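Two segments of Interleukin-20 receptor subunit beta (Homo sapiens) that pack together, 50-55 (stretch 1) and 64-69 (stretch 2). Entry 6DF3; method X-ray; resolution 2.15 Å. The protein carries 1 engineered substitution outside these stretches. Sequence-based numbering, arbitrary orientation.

Stretch 1 50-55: IPSSWC
Stretch 2 64-69: DVTDDI

The carboxylate of Asp68 gathers two consecutive serines of the facing loop. Asp68 OD1 accepts two hydrogen bonds from Ser53, from N at 2.8 Å (142° at the hydrogen) and from OG at 2.9 Å. Asp68 OD2 lies 2.8 Å from Ser52 OG. Asp68 is buried, with chi1 m (-53°) and chi2 -50°; its CA-to-CB bond points toward stretch 1. Ser52 is t and Ser53 is m.

Stretch 1 leaves a strand at Pro51. Ser52 stays extended (-62/151), Ser53 turns to -64/-51, and Trp54 follows at -111/8. In stretch 2, residues 66-68 have helical phi/psi. Asp68 N bonds Val65 O at 3.0 Å, which closes the turn. Asp64 OD1 accepts from Thr66 N at 2.9 Å.

The two stretches run in opposite senses: Ser52 CA is 6.4 Å from Asp68 CA, and Trp54 CA is 7.2 Å from Asp64 CA. Trp54 (chi1 -53°, chi2 118°) donates from NE1 to Asp67 OD2 at 2.9 Å. The angle of 168° is nearly straight, and the acceptor sits near the ring plane. Asp67 has chi1 m.

Water 1 bridges the stretches. The oxygen of water 1 donates to Ser52 OG (2.6 Å) and Asp64 O (3.0 Å) and accepts from Trp54 N (3.0 Å). The three direct hydrogen bonds between the stretches all end on carboxylate oxygens of Asp67 or Asp68.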

ATOM      1  N   ILE C  50       2.784  -6.781 -22.677  1.00 45.94           N
ATOM      2  CA  ILE C  50       3.273  -5.551 -22.076  1.00 47.73           C
ATOM      3  C   ILE C  50       4.809  -5.565 -21.979  1.00 49.25           C
ATOM      4  O   ILE C  50       5.411  -6.550 -21.557  1.00 47.45           O
ATOM      5  CB  ILE C  50       2.685  -5.450 -20.660  1.00 50.15           C
ATOM      6  CG1 ILE C  50       1.180  -5.588 -20.772  1.00 51.21           C
ATOM      7  CG2 ILE C  50       3.163  -4.191 -19.936  1.00 50.17           C
ATOM      8  CD1 ILE C  50       0.559  -5.888 -19.454  1.00 51.80           C
ATOM      9  N   PRO C  51       5.448  -4.436 -22.306  1.00 54.09           N
ATOM     10  CA  PRO C  51       6.898  -4.384 -22.151  1.00 54.43           C
ATOM     11  C   PRO C  51       7.346  -4.513 -20.733  1.00 54.08           C
ATOM     12  O   PRO C  51       6.764  -3.905 -19.849  1.00 54.37           O
ATOM     13  CB  PRO C  51       7.271  -2.954 -22.653  1.00 56.41           C
ATOM     14  CG  PRO C  51       6.169  -2.607 -23.593  1.00 57.33           C
ATOM     15  CD  PRO C  51       4.931  -3.290 -23.089  1.00 54.01           C
ATOM     16  N   SER C  52       8.404  -5.280 -20.541  1.00 55.19           N
ATOM     17  CA  SER C  52       9.043  -5.450 -19.280  1.00 57.02           C
ATOM     18  C   SER C  52       9.588  -4.114 -18.774  1.00 61.50           C
ATOM     19  O   SER C  52       9.970  -3.255 -19.548  1.00 56.71           O
ATOM     20  CB  SER C  52      10.218  -6.400 -19.488  1.00 66.00           C
ATOM     21  OG  SER C  52      10.808  -6.686 -18.227  1.00 78.90           O
ATOM     22  N   SER C  53       9.661  -3.957 -17.460  1.00 61.45           N
ATOM     23  CA  SER C  53      10.163  -2.704 -16.875  1.00 67.40           C
ATOM     24  C   SER C  53      11.646  -2.472 -17.242  1.00 71.01           C
ATOM     25  O   SER C  53      12.000  -1.434 -17.790  1.00 74.87           O
ATOM     26  CB  SER C  53       9.951  -2.710 -15.359  1.00 66.36           C
ATOM     27  OG  SER C  53       8.572  -2.529 -15.000  1.00 65.02           O
ATOM     28  N   TRP C  54      12.488  -3.476 -17.026  1.00 69.82           N
ATOM     29  CA  TRP C  54      13.949  -3.314 -17.185  1.00 72.84           C
ATOM     30  C   TRP C  54      14.590  -4.036 -18.344  1.00 74.10           C
ATOM     31  O   TRP C  54      15.834  -4.038 -18.427  1.00 77.84           O
ATOM     32  CB  TRP C  54      14.660  -3.723 -15.906  1.00 70.47           C
ATOM     33  CG  TRP C  54      14.118  -3.024 -14.757  1.00 71.79           C
ATOM     34  CD1 TRP C  54      13.514  -3.582 -13.688  1.00 71.78           C
ATOM     35  CD2 TRP C  54      14.074  -1.605 -14.562  1.00 77.92           C
ATOM     36  NE1 TRP C  54      13.118  -2.602 -12.809  1.00 75.20           N
ATOM     37  CE2 TRP C  54      13.452  -1.379 -13.317  1.00 76.32           C
ATOM     38  CE3 TRP C  54      14.495  -0.495 -15.329  1.00 80.22           C
ATOM     39  CZ2 TRP C  54      13.241  -0.086 -12.794  1.00 81.34           C
ATOM     40  CZ3 TRP C  54      14.302   0.782 -14.815  1.00 85.58           C
ATOM     41  CH2 TRP C  54      13.673   0.981 -13.551  1.00 84.48           C
ATOM     42  N   CYS C  55      13.792  -4.628 -19.246  1.00 71.35           N
ATOM     43  CA  CYS C  55      14.358  -5.405 -20.372  1.00 71.37           C
ATOM     44  C   CYS C  55      13.792  -5.187 -21.732  1.00 70.08           C
ATOM     45  O   CYS C  55      13.257  -6.086 -22.342  1.00 66.68           O
ATOM     46  CB  CYS C  55      14.294  -6.886 -20.063  1.00 73.67           C
ATOM     47  SG  CYS C  55      15.028  -7.224 -18.455  1.00 84.98           S
ATOM     48  N   ASP C  64      15.643  -9.597 -14.762  1.00 56.22           N
ATOM     49  CA  ASP C  64      14.905  -9.468 -13.549  1.00 55.14           C
ATOM     50  C   ASP C  64      13.479  -8.882 -13.793  1.00 55.66           C
ATOM     51  O   ASP C  64      13.314  -7.664 -13.879  1.00 57.81           O
ATOM     52  CB  ASP C  64      15.703  -8.631 -12.546  1.00 58.32           C
ATOM     53  CG  ASP C  64      15.104  -8.674 -11.167  1.00 59.24           C
ATOM     54  OD1 ASP C  64      13.911  -9.058 -11.055  1.00 51.40           O
ATOM     55  OD2 ASP C  64      15.815  -8.344 -10.185  1.00 64.39           O
ATOM     56  N   VAL C  65      12.449  -9.744 -13.815  1.00 48.99           N
ATOM     57  CA  VAL C  65      11.080  -9.352 -14.063  1.00 47.95           C
ATOM     58  C   VAL C  65      10.319  -9.162 -12.755  1.00 46.82           C
ATOM     59  O   VAL C  65       9.104  -9.167 -12.711  1.00 45.11           O
ATOM     60  CB  VAL C  65      10.333 -10.412 -14.940  1.00 48.54           C
ATOM     61  CG1 VAL C  65      11.055 -10.639 -16.265  1.00 49.93           C
ATOM     62  CG2 VAL C  65      10.236 -11.758 -14.282  1.00 48.46           C
ATOM     63  N   THR C  66      11.025  -9.046 -11.653  1.00 47.15           N
ATOM     64  CA  THR C  66      10.377  -8.885 -10.358  1.00 46.73           C
ATOM     65  C   THR C  66       9.320  -7.784 -10.372  1.00 45.87           C
ATOM     66  O   THR C  66       8.217  -7.984  -9.923  1.00 46.79           O
ATOM     67  CB  THR C  66      11.445  -8.630  -9.301  1.00 50.66           C
ATOM     68  OG1 THR C  66      12.382  -9.754  -9.279  1.00 50.04           O
ATOM     69  CG2 THR C  66      10.793  -8.371  -7.897  1.00 49.03           C
ATOM     70  N   ASP C  67       9.673  -6.635 -10.896  1.00 47.79           N
ATOM     71  CA  ASP C  67       8.774  -5.488 -10.911  1.00 50.18           C
ATOM     72  C   ASP C  67       7.575  -5.601 -11.855  1.00 50.12           C
ATOM     73  O   ASP C  67       6.659  -4.865 -11.677  1.00 44.77           O
ATOM     74  CB  ASP C  67       9.534  -4.222 -11.189  1.00 53.61           C
ATOM     75  CG  ASP C  67      10.565  -3.927 -10.115  1.00 60.90           C
ATOM     76  OD1 ASP C  67      10.547  -4.502  -8.978  1.00 63.15           O
ATOM     77  OD2 ASP C  67      11.442  -3.181 -10.472  1.00 61.44           O
ATOM     78  N   ASP C  68       7.569  -6.568 -12.767  1.00 48.48           N
ATOM     79  CA  ASP C  68       6.455  -6.804 -13.636  1.00 47.34           C
ATOM     80  C   ASP C  68       5.471  -7.805 -13.046  1.00 47.80           C
ATOM     81  O   ASP C  68       4.344  -7.827 -13.427  1.00 44.02           O
ATOM     82  CB  ASP C  68       6.968  -7.389 -14.946  1.00 48.11           C
ATOM     83  CG  ASP C  68       8.068  -6.530 -15.587  1.00 55.60           C
ATOM     84  OD1 ASP C  68       7.891  -5.292 -15.743  1.00 53.82           O
ATOM     85  OD2 ASP C  68       9.131  -7.088 -15.960  1.00 61.84           O
ATOM     86  N   ILE C  69       5.920  -8.716 -12.178  1.00 46.18           N
ATOM     87  CA  ILE C  69       5.030  -9.694 -11.596  1.00 44.24           C
ATOM     88  C   ILE C  69       4.424  -9.061 -10.342  1.00 45.70           C
ATOM     89  O   ILE C  69       5.133  -8.930  -9.335  1.00 45.58           O
ATOM     90  CB  ILE C  69       5.791 -11.005 -11.242  1.00 46.24           C
ATOM     91  CG1 ILE C  69       6.607 -11.576 -12.433  1.00 46.46           C
ATOM     92  CG2 ILE C  69       4.827 -12.066 -10.757  1.00 46.73           C
ATOM     93  CD1 ILE C  69       5.923 -11.581 -13.736  1.00 46.17           C
TER
HETATM   94  O   HOH W   1      11.674  -6.060 -15.802  1.00 62.79           O